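Local coordinates for protein halohydrin dehalogenase (Rhizobium radiobacter, PDB 4IY1) that catalyses the dehalogenation of vicinal halohydrins to epoxides and, in the reverse sense, the opening of epoxides by nucleophiles such as cyanide, at residues Ala18-Leu21 against Ser22-His26; Glu58-Glu61 against Leu62-Val66; Arg98-Val101 against Glu102-Ile106; Lys107-Ala110 against Leu111-Val115; Tyr186-Ser189 against Glu190-Thr194. The protein carries 37 engineered substitutions. All coordinates share one frame; numbering follows the deposited sequence.

How the contacts relate
The five contacts follow one another along a Rossmann-type chain of the short-chain dehydrogenase/reductase superfamily, whose parallel sheet is flanked by helices. Contact 1 ends helix 14-23 ahead of strand 27-30, and contact 2 opens helix 59-70, its centre about 20 Å away. Contacts 3 and 4 are successive parts of helix 94-122, centres about 13 Å apart, and both meet the second subunit. Contact 2 packs directly on contact 4, with P59 CG 3.7 Å from A110 CB, so two helices are tied side by side. Contact 5, about 31 Å from contact 4 between centres, lies in the region after strand 170-175 and meets the third subunit, so different faces of the chain serve assembly.

Contact 1. Residues Ala18-Leu21 against Ser22-His26; sequences ALRL and SEAGH
S22 N gives a hydrogen bond to A18 O at 2.8 Å in the last turn of helix 14-23, which closes in a Schellman motif on the way from strand 3-6 to strand 27-30 of a beta-alpha-beta unit. E23 N does the same to L19 O. The carboxylate of E23 lies across the R20 chain at about a right angle, OE1 3.3 Å from R20 CD. It stands well out of the guanidinium plane, so only charge attraction acts there, and R20 NE turns instead to a salt bridge with E219. The R20 chain runs opposite its backbone N at chi1 (-166°) and then folds at chi2, which brings NH1 to within 3.9 Å of A24 CB. Trimming this arginine to an alanine would probably leave E219 without its ion-pair mate and E23 without the aliphatic stem beside it. A24 N bonds to R20 O at 3.2 Å. G25, with phi at 99°, turns the chain out of the helix, its N bonded to S22 O. H26 then closes the motif: its N reaches L21 O at 3.3 Å, and its ring carbon CD2 lies 3.7 Å from L21 CD2.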
loop_
_atom_site.group_PDB
_atom_site.type_symbol
_atom_site.label_atom_id
_atom_site.label_comp_id
_atom_site.label_asym_id
_atom_site.label_seq_id
_atom_site.Cartn_x
_atom_site.Cartn_y
_atom_site.Cartn_z
ATOM N N ALA B 18 23.784 15.633 -5.722
ATOM C CA ALA B 18 25.197 15.935 -5.427
ATOM C C ALA B 18 25.354 17.409 -5.054
ATOM O O ALA B 18 25.966 17.733 -4.032
ATOM C CB ALA B 18 26.103 15.580 -6.616
ATOM N N LEU B 19 24.756 18.296 -5.851
ATOM C CA LEU B 19 24.854 19.741 -5.587
ATOM C C LEU B 19 24.281 20.104 -4.227
ATOM O O LEU B 19 24.956 20.746 -3.422
ATOM C CB LEU B 19 24.154 20.553 -6.677
ATOM C CG LEU B 19 24.766 20.463 -8.071
ATOM C CD1 LEU B 19 23.920 21.193 -9.110
ATOM C CD2 LEU B 19 26.181 20.992 -8.055
ATOM N N ARG B 20 23.052 19.665 -3.940
ATOM C CA ARG B 20 22.451 19.944 -2.636
ATOM C C ARG B 20 23.218 19.295 -1.464
ATOM O O ARG B 20 23.387 19.895 -0.399
ATOM C CB ARG B 20 20.966 19.561 -2.618
ATOM C CG ARG B 20 20.200 20.105 -1.439
ATOM C CD ARG B 20 20.418 21.611 -1.289
ATOM N NE ARG B 20 19.841 22.172 -0.060
ATOM C CZ ARG B 20 20.499 22.297 1.097
ATOM N NH1 ARG B 20 21.734 21.813 1.233
ATOM N NH2 ARG B 20 19.913 22.893 2.127
ATOM N N LEU B 21 23.830 18.149 -1.713
ATOM C CA LEU B 21 24.616 17.497 -0.655
ATOM C C LEU B 21 25.922 18.258 -0.419
ATOM O O LEU B 21 26.372 18.441 0.715
ATOM C CB LEU B 21 24.907 16.043 -1.045
ATOM C CG LEU B 21 23.717 15.058 -0.955
ATOM C CD1 LEU B 21 24.095 13.709 -1.545
ATOM C CD2 LEU B 21 23.349 14.870 0.503
ATOM N N SER B 22 26.546 18.694 -1.498
ATOM C CA SER B 22 27.758 19.474 -1.352
ATOM C C SER B 22 27.523 20.762 -0.528
ATOM O O SER B 22 28.242 21.040 0.437
ATOM C CB SER B 22 28.331 19.797 -2.722
ATOM O OG SER B 22 29.611 20.344 -2.574
ATOM N N GLU B 23 26.458 21.483 -0.855
ATOM C CA GLU B 23 26.045 22.649 -0.073
ATOM C C GLU B 23 25.832 22.354 1.404
ATOM O O GLU B 23 26.017 23.231 2.244
ATOM C CB GLU B 23 24.789 23.271 -0.672
ATOM C CG GLU B 23 25.077 24.005 -1.988
ATOM C CD GLU B 23 23.843 24.217 -2.845
ATOM O OE1 GLU B 23 22.783 23.622 -2.542
ATOM O OE2 GLU B 23 23.907 25.029 -3.785
ATOM N N ALA B 24 25.352 21.157 1.720
ATOM C CA ALA B 24 25.116 20.780 3.120
ATOM C C ALA B 24 26.423 20.478 3.835
ATOM O O ALA B 24 26.435 20.279 5.042
ATOM C CB ALA B 24 24.174 19.580 3.212
ATOM N N GLY B 25 27.546 20.526 3.119
ATOM C CA GLY B 25 28.830 20.373 3.801
ATOM C C GLY B 25 29.401 18.972 3.690
ATOM O O GLY B 25 30.414 18.669 4.313
ATOM N N HIS B 26 28.747 18.107 2.919
ATOM C CA HIS B 26 29.294 16.777 2.637
ATOM C C HIS B 26 30.345 16.909 1.564
ATOM O O HIS B 26 30.158 17.642 0.572
ATOM C CB HIS B 26 28.199 15.813 2.147
ATOM C CG HIS B 26 27.051 15.645 3.108
ATOM N ND1 HIS B 26 27.157 14.944 4.248
ATOM C CD2 HIS B 26 25.743 16.131 3.070
ATOM C CE1 HIS B 26 25.997 15.013 4.934
ATOM N NE2 HIS B 26 25.134 15.740 4.212
#

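Contact 2. Residues Glu58-Glu61 against Leu62-Val66; sequences EPVE and LIEAV. Engineered in segment 58-61: V60 (natural residue Ala).
L62 and E58, I63 and P59, E64 and V60, and A65 and E61 are paired by four successive backbone hydrogen bonds, the i to i+4 pattern of an alpha-helix. The straightest joins I63 N to P59 O at 178°, and the shortest joins A65 N to E61 O at 2.9 Å. Side-chain packing is slighter. The engineered V60 and E64 run side by side in the same direction, the methyl branch V60 CG1 3.9 Å from the carboxylate carbon E64 CD. The methylene I63 CG1 rests 3.2 Å from the backbone carbonyl oxygen P59 O. P59 and I63 also pack on helix 94-122, and L62 on strand 3-6.

At the start of helix 59-70, E58 holds the N-cap position. E61, at the third helical position, folds back and its OE2 accepts E58 N at 3.0 Å, the half of a capping box in which this residue takes the N-cap N-H; the E58 carboxylate does not return the bond to E61 N. CG sits between the backbone N and the carbonyl carbon (chi1 56°), and this turns the extended chain toward the helix start. E58 N approaches OE2 on its anti side, 19° out of the carboxylate plane, and OE2 also accepts Q57 N. An alanine here would probably leave both N-H groups without this acceptor. Two amide donors on one oxygen, near the positive helix end, would be expected to stabilise the ionised carboxylate.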
loop_
_atom_site.group_PDB
_atom_site.type_symbol
_atom_site.label_atom_id
_atom_site.label_comp_id
_atom_site.label_asym_id
_atom_site.label_seq_id
_atom_site.Cartn_x
_atom_site.Cartn_y
_atom_site.Cartn_z
ATOM N N GLU B 58 32.551 0.098 -11.381
ATOM C CA GLU B 58 31.790 -0.985 -10.752
ATOM C C GLU B 58 31.642 -0.722 -9.273
ATOM O O GLU B 58 32.457 -0.025 -8.686
ATOM C CB GLU B 58 32.500 -2.333 -10.969
ATOM C CG GLU B 58 32.499 -2.801 -12.415
ATOM C CD GLU B 58 31.189 -2.511 -13.108
ATOM O OE1 GLU B 58 31.211 -1.951 -14.218
ATOM O OE2 GLU B 58 30.127 -2.806 -12.527
ATOM N N PRO B 59 30.644 -1.344 -8.636
ATOM C CA PRO B 59 30.331 -0.973 -7.252
ATOM C C PRO B 59 31.510 -1.109 -6.290
ATOM O O PRO B 59 31.755 -0.210 -5.501
ATOM C CB PRO B 59 29.197 -1.929 -6.880
ATOM C CG PRO B 59 28.520 -2.180 -8.178
ATOM C CD PRO B 59 29.603 -2.213 -9.219
ATOM N N VAL B 60 32.227 -2.226 -6.323
ATOM C CA VAL B 60 33.224 -2.460 -5.283
ATOM C C VAL B 60 34.492 -1.600 -5.468
ATOM O O VAL B 60 34.999 -1.025 -4.517
ATOM C CB VAL B 60 33.641 -3.939 -5.171
ATOM C CG1 VAL B 60 34.851 -4.039 -4.246
ATOM C CG2 VAL B 60 32.489 -4.799 -4.657
ATOM N N GLU B 61 34.994 -1.493 -6.692
ATOM C CA GLU B 61 36.111 -0.583 -6.934
ATOM C C GLU B 61 35.731 0.893 -6.677
ATOM O O GLU B 61 36.549 1.679 -6.182
ATOM C CB GLU B 61 36.670 -0.771 -8.332
ATOM C CG GLU B 61 35.639 -0.607 -9.427
ATOM C CD GLU B 61 36.260 -0.321 -10.772
ATOM O OE1 GLU B 61 37.487 -0.077 -10.821
ATOM O OE2 GLU B 61 35.513 -0.250 -11.766
ATOM N N LEU B 62 34.461 1.240 -6.869
ATOM C CA LEU B 62 34.031 2.604 -6.529
ATOM C C LEU B 62 34.094 2.868 -5.018
ATOM O O LEU B 62 34.783 3.781 -4.565
ATOM C CB LEU B 62 32.654 2.923 -7.090
ATOM C CG LEU B 62 32.169 4.369 -6.815
ATOM C CD1 LEU B 62 32.965 5.383 -7.627
ATOM C CD2 LEU B 62 30.668 4.516 -7.086
ATOM N N ILE B 63 33.413 2.046 -4.237
ATOM C CA ILE B 63 33.462 2.165 -2.789
ATOM C C ILE B 63 34.906 2.202 -2.224
ATOM O O ILE B 63 35.222 3.015 -1.350
ATOM C CB ILE B 63 32.675 1.029 -2.131
ATOM C CG1 ILE B 63 31.222 1.013 -2.644
ATOM C CG2 ILE B 63 32.720 1.147 -0.627
ATOM C CD1 ILE B 63 30.413 2.237 -2.292
ATOM N N GLU B 64 35.760 1.293 -2.678
ATOM C CA GLU B 64 37.148 1.267 -2.194
ATOM C C GLU B 64 37.907 2.523 -2.621
ATOM O O GLU B 64 38.678 3.085 -1.849
ATOM C CB GLU B 64 37.885 0.020 -2.698
ATOM C CG GLU B 64 37.235 -1.279 -2.251
ATOM C CD GLU B 64 38.068 -2.514 -2.569
ATOM O OE1 GLU B 64 38.136 -3.415 -1.705
ATOM O OE2 GLU B 64 38.609 -2.612 -3.697
ATOM N N ALA B 65 37.675 2.966 -3.852
ATOM C CA ALA B 65 38.368 4.138 -4.362
ATOM C C ALA B 65 37.973 5.407 -3.582
ATOM O O ALA B 65 38.825 6.229 -3.242
ATOM C CB ALA B 65 38.116 4.299 -5.855
ATOM N N VAL B 66 36.688 5.536 -3.257
ATOM C CA VAL B 66 36.205 6.660 -2.450
ATOM C C VAL B 66 36.719 6.518 -1.035
ATOM O O VAL B 66 37.087 7.508 -0.395
ATOM C CB VAL B 66 34.653 6.716 -2.394
ATOM C CG1 VAL B 66 34.199 7.793 -1.422
ATOM C CG2 VAL B 66 34.047 6.939 -3.792
#

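Contact 3. Residues Arg98-Val101 against Glu102-Ile106; sequences RDMV and EALQI. Engineered in segment 98-101: D99 (natural residue Gly), M100 (natural residue Ala).
V101 and Q105 lie side by side and point the same way, one helical turn apart. The amide oxygen OE1 of the glutamine comes alongside both valine branches, 3.6 Å from CG1 and 3.9 Å from CG2. Q105 holds chi1 at -141°, away from the staggered values, and from there its chain runs straight out beside the valine. I106 also reaches back to this valine, CD1 4.1 Å from V101 CG1. The engineered M100 forms a second side-by-side pair with L104: bends at chi2 and chi3 bring SD alongside the leucine branch, 3.7 Å from CD1.

All of this rides on helix 94-122 where it widens into a pi-type turn. V101 O carries the change, taking two backbone donors: Q105 N at 2.8 Å and I106 N at 2.9 Å, the second bond the straighter at 166°. As in other tetramers of this superfamily, the helix faces a neighbour. Q105 OE1 accepts NE2 from Q105 of the second subunit, V101 packs on V101 of the second subunit, and the carboxylate of E102 is paired with R98 of the second subunit. The methionine and leucine pair turns to helix 143-163, with M100 on T144 and L104 on Y145.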
loop_
_atom_site.group_PDB
_atom_site.type_symbol
_atom_site.label_atom_id
_atom_site.label_comp_id
_atom_site.label_asym_id
_atom_site.label_seq_id
_atom_site.Cartn_x
_atom_site.Cartn_y
_atom_site.Cartn_z
ATOM N N ARG B 98 16.415 -9.328 -17.989
ATOM C CA ARG B 98 17.657 -9.528 -17.209
ATOM C C ARG B 98 18.497 -8.262 -17.154
ATOM O O ARG B 98 18.893 -7.832 -16.072
ATOM C CB ARG B 98 18.515 -10.691 -17.755
ATOM C CG ARG B 98 18.001 -12.080 -17.414
ATOM C CD ARG B 98 19.030 -13.200 -17.701
ATOM N NE ARG B 98 18.422 -14.527 -17.552
ATOM C CZ ARG B 98 17.867 -15.218 -18.545
ATOM N NH1 ARG B 98 17.937 -14.775 -19.790
ATOM N NH2 ARG B 98 17.171 -16.315 -18.286
ATOM N N ASP B 99 18.658 -7.589 -18.293
ATOM C CA ASP B 99 19.396 -6.322 -18.326
ATOM C C ASP B 99 18.695 -5.216 -17.519
ATOM O O ASP B 99 19.356 -4.392 -16.892
ATOM C CB ASP B 99 19.612 -5.833 -19.770
ATOM C CG ASP B 99 20.491 -6.767 -20.595
ATOM O OD1 ASP B 99 21.241 -7.590 -20.019
ATOM O OD2 ASP B 99 20.387 -6.708 -21.841
ATOM N N MET B 100 17.378 -5.120 -17.650
ATOM C CA MET B 100 16.577 -4.197 -16.825
ATOM C C MET B 100 16.828 -4.456 -15.323
ATOM O O MET B 100 17.259 -3.569 -14.586
ATOM C CB MET B 100 15.085 -4.345 -17.179
ATOM C CG MET B 100 14.142 -3.264 -16.637
ATOM S SD MET B 100 14.463 -1.636 -17.313
ATOM C CE MET B 100 13.472 -1.752 -18.811
ATOM N N VAL B 101 16.661 -5.697 -14.895
ATOM C CA VAL B 101 16.868 -6.029 -13.481
ATOM C C VAL B 101 18.347 -5.763 -13.086
ATOM O O VAL B 101 18.647 -5.154 -12.052
ATOM C CB VAL B 101 16.432 -7.482 -13.210
ATOM C CG1 VAL B 101 16.824 -7.908 -11.806
ATOM C CG2 VAL B 101 14.915 -7.617 -13.399
ATOM N N GLU B 102 19.263 -6.119 -13.975
ATOM C CA GLU B 102 20.657 -5.802 -13.747
ATOM C C GLU B 102 20.856 -4.315 -13.439
ATOM O O GLU B 102 21.424 -3.964 -12.397
ATOM C CB GLU B 102 21.537 -6.282 -14.913
ATOM C CG GLU B 102 23.026 -6.245 -14.572
ATOM C CD GLU B 102 23.404 -7.260 -13.489
ATOM O OE1 GLU B 102 22.751 -8.324 -13.402
ATOM O OE2 GLU B 102 24.350 -6.998 -12.713
ATOM N N ALA B 103 20.318 -3.428 -14.290
ATOM C CA ALA B 103 20.537 -1.961 -14.111
ATOM C C ALA B 103 19.789 -1.390 -12.896
ATOM O O ALA B 103 20.310 -0.517 -12.197
ATOM C CB ALA B 103 20.168 -1.179 -15.397
ATOM N N LEU B 104 18.553 -1.846 -12.658
ATOM C CA LEU B 104 17.688 -1.126 -11.704
ATOM C C LEU B 104 17.656 -1.770 -10.326
ATOM O O LEU B 104 17.283 -1.131 -9.351
ATOM C CB LEU B 104 16.257 -0.994 -12.243
ATOM C CG LEU B 104 16.166 -0.182 -13.549
ATOM C CD1 LEU B 104 14.719 0.007 -13.973
ATOM C CD2 LEU B 104 16.878 1.171 -13.383
ATOM N N GLN B 105 18.056 -3.033 -10.251
ATOM C CA GLN B 105 17.804 -3.844 -9.052
ATOM C C GLN B 105 19.067 -4.470 -8.518
ATOM O O GLN B 105 19.389 -4.322 -7.326
ATOM C CB GLN B 105 16.782 -4.925 -9.374
ATOM C CG GLN B 105 15.784 -5.201 -8.288
ATOM C CD GLN B 105 14.837 -6.331 -8.680
ATOM O OE1 GLN B 105 14.309 -6.336 -9.782
ATOM N NE2 GLN B 105 14.628 -7.299 -7.778
ATOM N N ILE B 106 19.797 -5.176 -9.378
ATOM C CA ILE B 106 21.105 -5.776 -8.938
ATOM C C ILE B 106 22.095 -4.675 -8.553
ATOM O O ILE B 106 22.859 -4.788 -7.569
ATOM C CB ILE B 106 21.733 -6.665 -10.029
ATOM C CG1 ILE B 106 20.735 -7.690 -10.575
ATOM C CG2 ILE B 106 22.995 -7.316 -9.523
ATOM C CD1 ILE B 106 20.142 -8.634 -9.549
#

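Contact 4. Residues Lys107-Ala110 against Leu111-Val115; sequences KPFA and LANAV. Engineered in segment 107-110: K107 (natural residue Arg). Engineered in segment 111-115: A112 (natural residue Val).
K107 and L111 meet at the kink of helix 94-122, one of the long helices flanking the Rossmann-type sheet. P108 has no N-H to give to the preceding turn, and regular bonding resumes after it: L111 N to K107 O, A112 N to P108 O at 2.8 Å, and N113 N to F109 O at 2.7 Å with an angle of 169°.

The tight part faces inward. L111 CB stands 3.7 Å from K107 O, and the engineered A112 presents a lone methyl, CB 3.4 Å from P108 O. With CG opposite the backbone N (chi1 175°), the F109 ring swings along the helix until CE1 lies 4.0 Å from N113 CB. The phenyl and amide planes are only 9° apart, although the two side chains run obliquely to each other. Around this core L111 lies on L76 and S78 of strand 75-79, while F109 and A112 reach L155 and L159 of helix 143-163. The second subunit covers the other flank, Y97 of that subunit stacking on F109 and its I89 O and Y92 O accepting N113 ND2.

Looser packing is found at K107 and along a water-bridged edge. The engineered K107 bends at chi2 and chi3 and crosses L111, CD 4.1 Å from L111 CD1, and its NZ makes a long, weak ion pair with E58. A110 CB is itself buried, but its carbonyl meets a water, which donates one hydrogen to N113 OD1 and another to A110 O, 2.8 Å away.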
loop_
_atom_site.group_PDB
_atom_site.type_symbol
_atom_site.label_atom_id
_atom_site.label_comp_id
_atom_site.label_asym_id
_atom_site.label_seq_id
_atom_site.Cartn_x
_atom_site.Cartn_y
_atom_site.Cartn_z
ATOM N N LYS B 107 22.007 -3.558 -9.262
ATOM C CA LYS B 107 22.962 -2.460 -9.058
ATOM C C LYS B 107 22.858 -1.873 -7.662
ATOM O O LYS B 107 23.861 -1.779 -6.957
ATOM C CB LYS B 107 22.804 -1.383 -10.167
ATOM C CG LYS B 107 23.701 -0.158 -10.003
ATOM C CD LYS B 107 25.176 -0.498 -10.227
ATOM C CE LYS B 107 25.447 -0.928 -11.663
ATOM N NZ LYS B 107 26.780 -1.557 -11.729
ATOM N N PRO B 108 21.631 -1.491 -7.227
ATOM C CA PRO B 108 21.587 -0.927 -5.883
ATOM C C PRO B 108 21.984 -1.953 -4.802
ATOM O O PRO B 108 22.513 -1.576 -3.753
ATOM C CB PRO B 108 20.103 -0.498 -5.715
ATOM C CG PRO B 108 19.395 -0.961 -6.938
ATOM C CD PRO B 108 20.457 -1.094 -8.007
ATOM N N PHE B 109 21.574 -3.203 -4.987
ATOM C CA PHE B 109 21.951 -4.262 -4.032
ATOM C C PHE B 109 23.466 -4.340 -3.911
ATOM O O PHE B 109 24.005 -4.324 -2.821
ATOM C CB PHE B 109 21.398 -5.602 -4.482
ATOM C CG PHE B 109 21.839 -6.770 -3.616
ATOM C CD1 PHE B 109 22.995 -7.462 -3.906
ATOM C CD2 PHE B 109 21.079 -7.177 -2.532
ATOM C CE1 PHE B 109 23.460 -8.480 -3.063
ATOM C CE2 PHE B 109 21.464 -8.260 -1.760
ATOM C CZ PHE B 109 22.682 -8.879 -1.992
ATOM N N ALA B 110 24.124 -4.276 -5.059
ATOM C CA ALA B 110 25.569 -4.408 -5.173
ATOM C C ALA B 110 26.230 -3.256 -4.443
ATOM O O ALA B 110 27.060 -3.464 -3.573
ATOM C CB ALA B 110 25.944 -4.398 -6.650
ATOM N N LEU B 111 25.710 -2.051 -4.653
ATOM C CA LEU B 111 26.266 -0.883 -3.974
ATOM C C LEU B 111 26.012 -0.960 -2.481
ATOM O O LEU B 111 26.924 -0.734 -1.684
ATOM C CB LEU B 111 25.713 0.418 -4.570
ATOM C CG LEU B 111 26.403 0.759 -5.884
ATOM C CD1 LEU B 111 25.535 1.631 -6.774
ATOM C CD2 LEU B 111 27.757 1.437 -5.576
ATOM N N ALA B 112 24.805 -1.369 -2.082
ATOM C CA ALA B 112 24.537 -1.514 -0.645
ATOM C C ALA B 112 25.451 -2.585 -0.017
ATOM O O ALA B 112 25.885 -2.434 1.114
ATOM C CB ALA B 112 23.079 -1.859 -0.376
ATOM N N ASN B 113 25.500 -3.734 -0.670
ATOM C CA ASN B 113 26.323 -4.866 -0.241
ATOM C C ASN B 113 27.817 -4.465 -0.119
ATOM O O ASN B 113 28.447 -4.770 0.885
ATOM C CB ASN B 113 26.106 -6.059 -1.200
ATOM C CG ASN B 113 27.098 -7.199 -0.981
ATOM O OD1 ASN B 113 28.108 -7.286 -1.668
ATOM N ND2 ASN B 113 26.755 -8.126 -0.096
ATOM N N ALA B 114 28.293 -3.591 -1.003
ATOM C CA ALA B 114 29.680 -3.072 -0.899
ATOM C C ALA B 114 29.944 -2.112 0.274
ATOM O O ALA B 114 31.059 -2.032 0.790
ATOM C CB ALA B 114 30.128 -2.446 -2.225
ATOM N N VAL B 115 28.930 -1.377 0.721
ATOM C CA VAL B 115 29.200 -0.325 1.671
ATOM C C VAL B 115 28.813 -0.754 3.080
ATOM O O VAL B 115 29.228 -0.150 4.078
ATOM C CB VAL B 115 28.560 1.018 1.240
ATOM C CG1 VAL B 115 27.091 1.083 1.622
ATOM C CG2 VAL B 115 29.310 2.182 1.849
HETATM O O HOH W 1 28.974 -5.421 -4.154
#

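Contact 5. Residues Tyr186-Ser189 against Glu190-Thr194; sequences YYPS and EPWKT. Engineered in segment 186-189: Y186 (natural residue Phe), S189 (natural residue Thr).
P188 O accepts W192 N at 3.3 Å, with an N-H...O angle of 151° and the donor lying in the carbonyl plane. The same oxygen sits at the rim of the indole, in its plane, 3.1 Å from W192 CD1. P188 is the N-cap of the short helix 189-192, so a backbone carbonyl opens this turn in the region after strand 170-175. The next apparent bond, from K193 N to S189 O, is too short to be relied on.

The main side-chain contact is aromatic. Y187 points an edge at the face of W192 in a T-shaped stack, with the tyrosine ring and the five-membered ring 4.8 Å apart between centroids and their planes inclined by 57°. Y187 CD2 leads, 3.6 Å from W192 CE2 and over the middle of the indole. W192 holds CG opposite its carbonyl carbon (chi1 -72°), which lays the indole back beside Y187 and P188, whose CD is 3.7 Å from W192 CD1. P188 CG also meets P191 CD at 4.2 Å; the peptide bond between E190 and P191 is cis.

W249 of the third subunit meets both aromatic rings, edge-to-face with W192, which joins this turn to the assembly. The engineered S189 places OG 3.7 Å from K193 CE, and both side chains converge on D179: OG bonds OD2, and K193 NZ forms a salt bridge with OD1. The lysine charge is probably offset by this carboxylate, which would be expected to restrain both side chains; a different chemistry, ring against ring, joins Y187 and W192.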
loop_
_atom_site.group_PDB
_atom_site.type_symbol
_atom_site.label_atom_id
_atom_site.label_comp_id
_atom_site.label_asym_id
_atom_site.label_seq_id
_atom_site.Cartn_x
_atom_site.Cartn_y
_atom_site.Cartn_z
ATOM N N TYR B 186 14.498 11.347 -16.598
ATOM C CA TYR B 186 13.471 10.727 -17.450
ATOM C C TYR B 186 12.527 11.790 -17.985
ATOM O O TYR B 186 11.556 11.461 -18.681
ATOM C CB TYR B 186 12.637 9.680 -16.673
ATOM C CG TYR B 186 13.398 8.398 -16.406
ATOM C CD1 TYR B 186 13.419 7.368 -17.344
ATOM C CD2 TYR B 186 14.206 8.274 -15.275
ATOM C CE1 TYR B 186 14.142 6.210 -17.117
ATOM C CE2 TYR B 186 14.971 7.141 -15.070
ATOM C CZ TYR B 186 14.920 6.110 -15.977
ATOM O OH TYR B 186 15.671 4.984 -15.744
ATOM N N TYR B 187 12.763 13.051 -17.617
ATOM C CA TYR B 187 11.862 14.137 -18.053
ATOM C C TYR B 187 12.653 15.341 -18.537
ATOM O O TYR B 187 12.713 16.372 -17.849
ATOM C CB TYR B 187 10.902 14.548 -16.921
ATOM C CG TYR B 187 9.753 13.591 -16.735
ATOM C CD1 TYR B 187 9.905 12.424 -15.977
ATOM C CD2 TYR B 187 8.558 13.778 -17.409
ATOM C CE1 TYR B 187 8.869 11.507 -15.855
ATOM C CE2 TYR B 187 7.515 12.865 -17.294
ATOM C CZ TYR B 187 7.668 11.737 -16.505
ATOM O OH TYR B 187 6.599 10.861 -16.353
ATOM N N PRO B 188 13.341 15.182 -19.689
ATOM C CA PRO B 188 14.175 16.247 -20.233
ATOM C C PRO B 188 13.349 17.517 -20.527
ATOM O O PRO B 188 12.148 17.424 -20.856
ATOM C CB PRO B 188 14.758 15.631 -21.523
ATOM C CG PRO B 188 13.852 14.515 -21.866
ATOM C CD PRO B 188 13.296 14.001 -20.564
ATOM N N SER B 189 13.941 18.671 -20.216
ATOM C CA SER B 189 13.312 19.979 -20.413
ATOM C C SER B 189 12.522 20.029 -21.720
ATOM O O SER B 189 11.323 20.334 -21.723
ATOM C CB SER B 189 14.370 21.080 -20.382
ATOM O OG SER B 189 14.990 21.150 -19.102
ATOM N N GLU B 190 13.157 19.606 -22.805
ATOM C CA GLU B 190 12.417 19.274 -24.017
ATOM C C GLU B 190 12.305 17.772 -24.177
ATOM O O GLU B 190 13.316 17.071 -24.135
ATOM C CB GLU B 190 13.112 19.877 -25.229
ATOM C CG GLU B 190 13.892 21.141 -24.895
ATOM C CD GLU B 190 14.225 21.935 -26.134
ATOM O OE1 GLU B 190 14.478 21.306 -27.188
ATOM O OE2 GLU B 190 14.210 23.182 -26.059
ATOM N N PRO B 191 11.079 17.269 -24.414
ATOM C CA PRO B 191 9.907 18.038 -24.831
ATOM C C PRO B 191 9.023 18.540 -23.680
ATOM O O PRO B 191 7.969 19.130 -23.921
ATOM C CB PRO B 191 9.120 17.035 -25.691
ATOM C CG PRO B 191 9.535 15.674 -25.196
ATOM C CD PRO B 191 10.818 15.816 -24.407
ATOM N N TRP B 192 9.435 18.294 -22.441
ATOM C CA TRP B 192 8.526 18.423 -21.304
ATOM C C TRP B 192 8.161 19.814 -20.916
ATOM O O TRP B 192 7.036 20.052 -20.479
ATOM C CB TRP B 192 9.044 17.645 -20.097
ATOM C CG TRP B 192 8.881 16.185 -20.345
ATOM C CD1 TRP B 192 9.850 15.316 -20.817
ATOM C CD2 TRP B 192 7.607 15.457 -20.488
ATOM N NE1 TRP B 192 9.292 14.116 -21.164
ATOM C CE2 TRP B 192 7.956 14.120 -20.931
ATOM C CE3 TRP B 192 6.281 15.737 -20.173
ATOM C CZ2 TRP B 192 7.004 13.124 -21.090
ATOM C CZ3 TRP B 192 5.330 14.748 -20.374
ATOM C CH2 TRP B 192 5.684 13.461 -20.794
ATOM N N LYS B 193 9.121 20.735 -21.021
ATOM C CA LYS B 193 8.854 22.155 -20.799
ATOM C C LYS B 193 8.444 22.913 -22.077
ATOM O O LYS B 193 7.806 23.957 -21.994
ATOM C CB LYS B 193 10.042 22.838 -20.110
ATOM C CG LYS B 193 9.988 22.776 -18.582
ATOM C CD LYS B 193 10.945 23.776 -17.943
ATOM C CE LYS B 193 12.301 23.143 -17.646
ATOM N NZ LYS B 193 12.313 22.541 -16.275
ATOM N N THR B 194 8.707 22.334 -23.247
ATOM C CA THR B 194 8.475 23.047 -24.510
ATOM C C THR B 194 7.254 22.585 -25.331
ATOM O O THR B 194 6.504 23.408 -25.851
ATOM C CB THR B 194 9.738 23.079 -25.387
ATOM O OG1 THR B 194 10.110 21.741 -25.739
ATOM C CG2 THR B 194 10.905 23.764 -24.636
#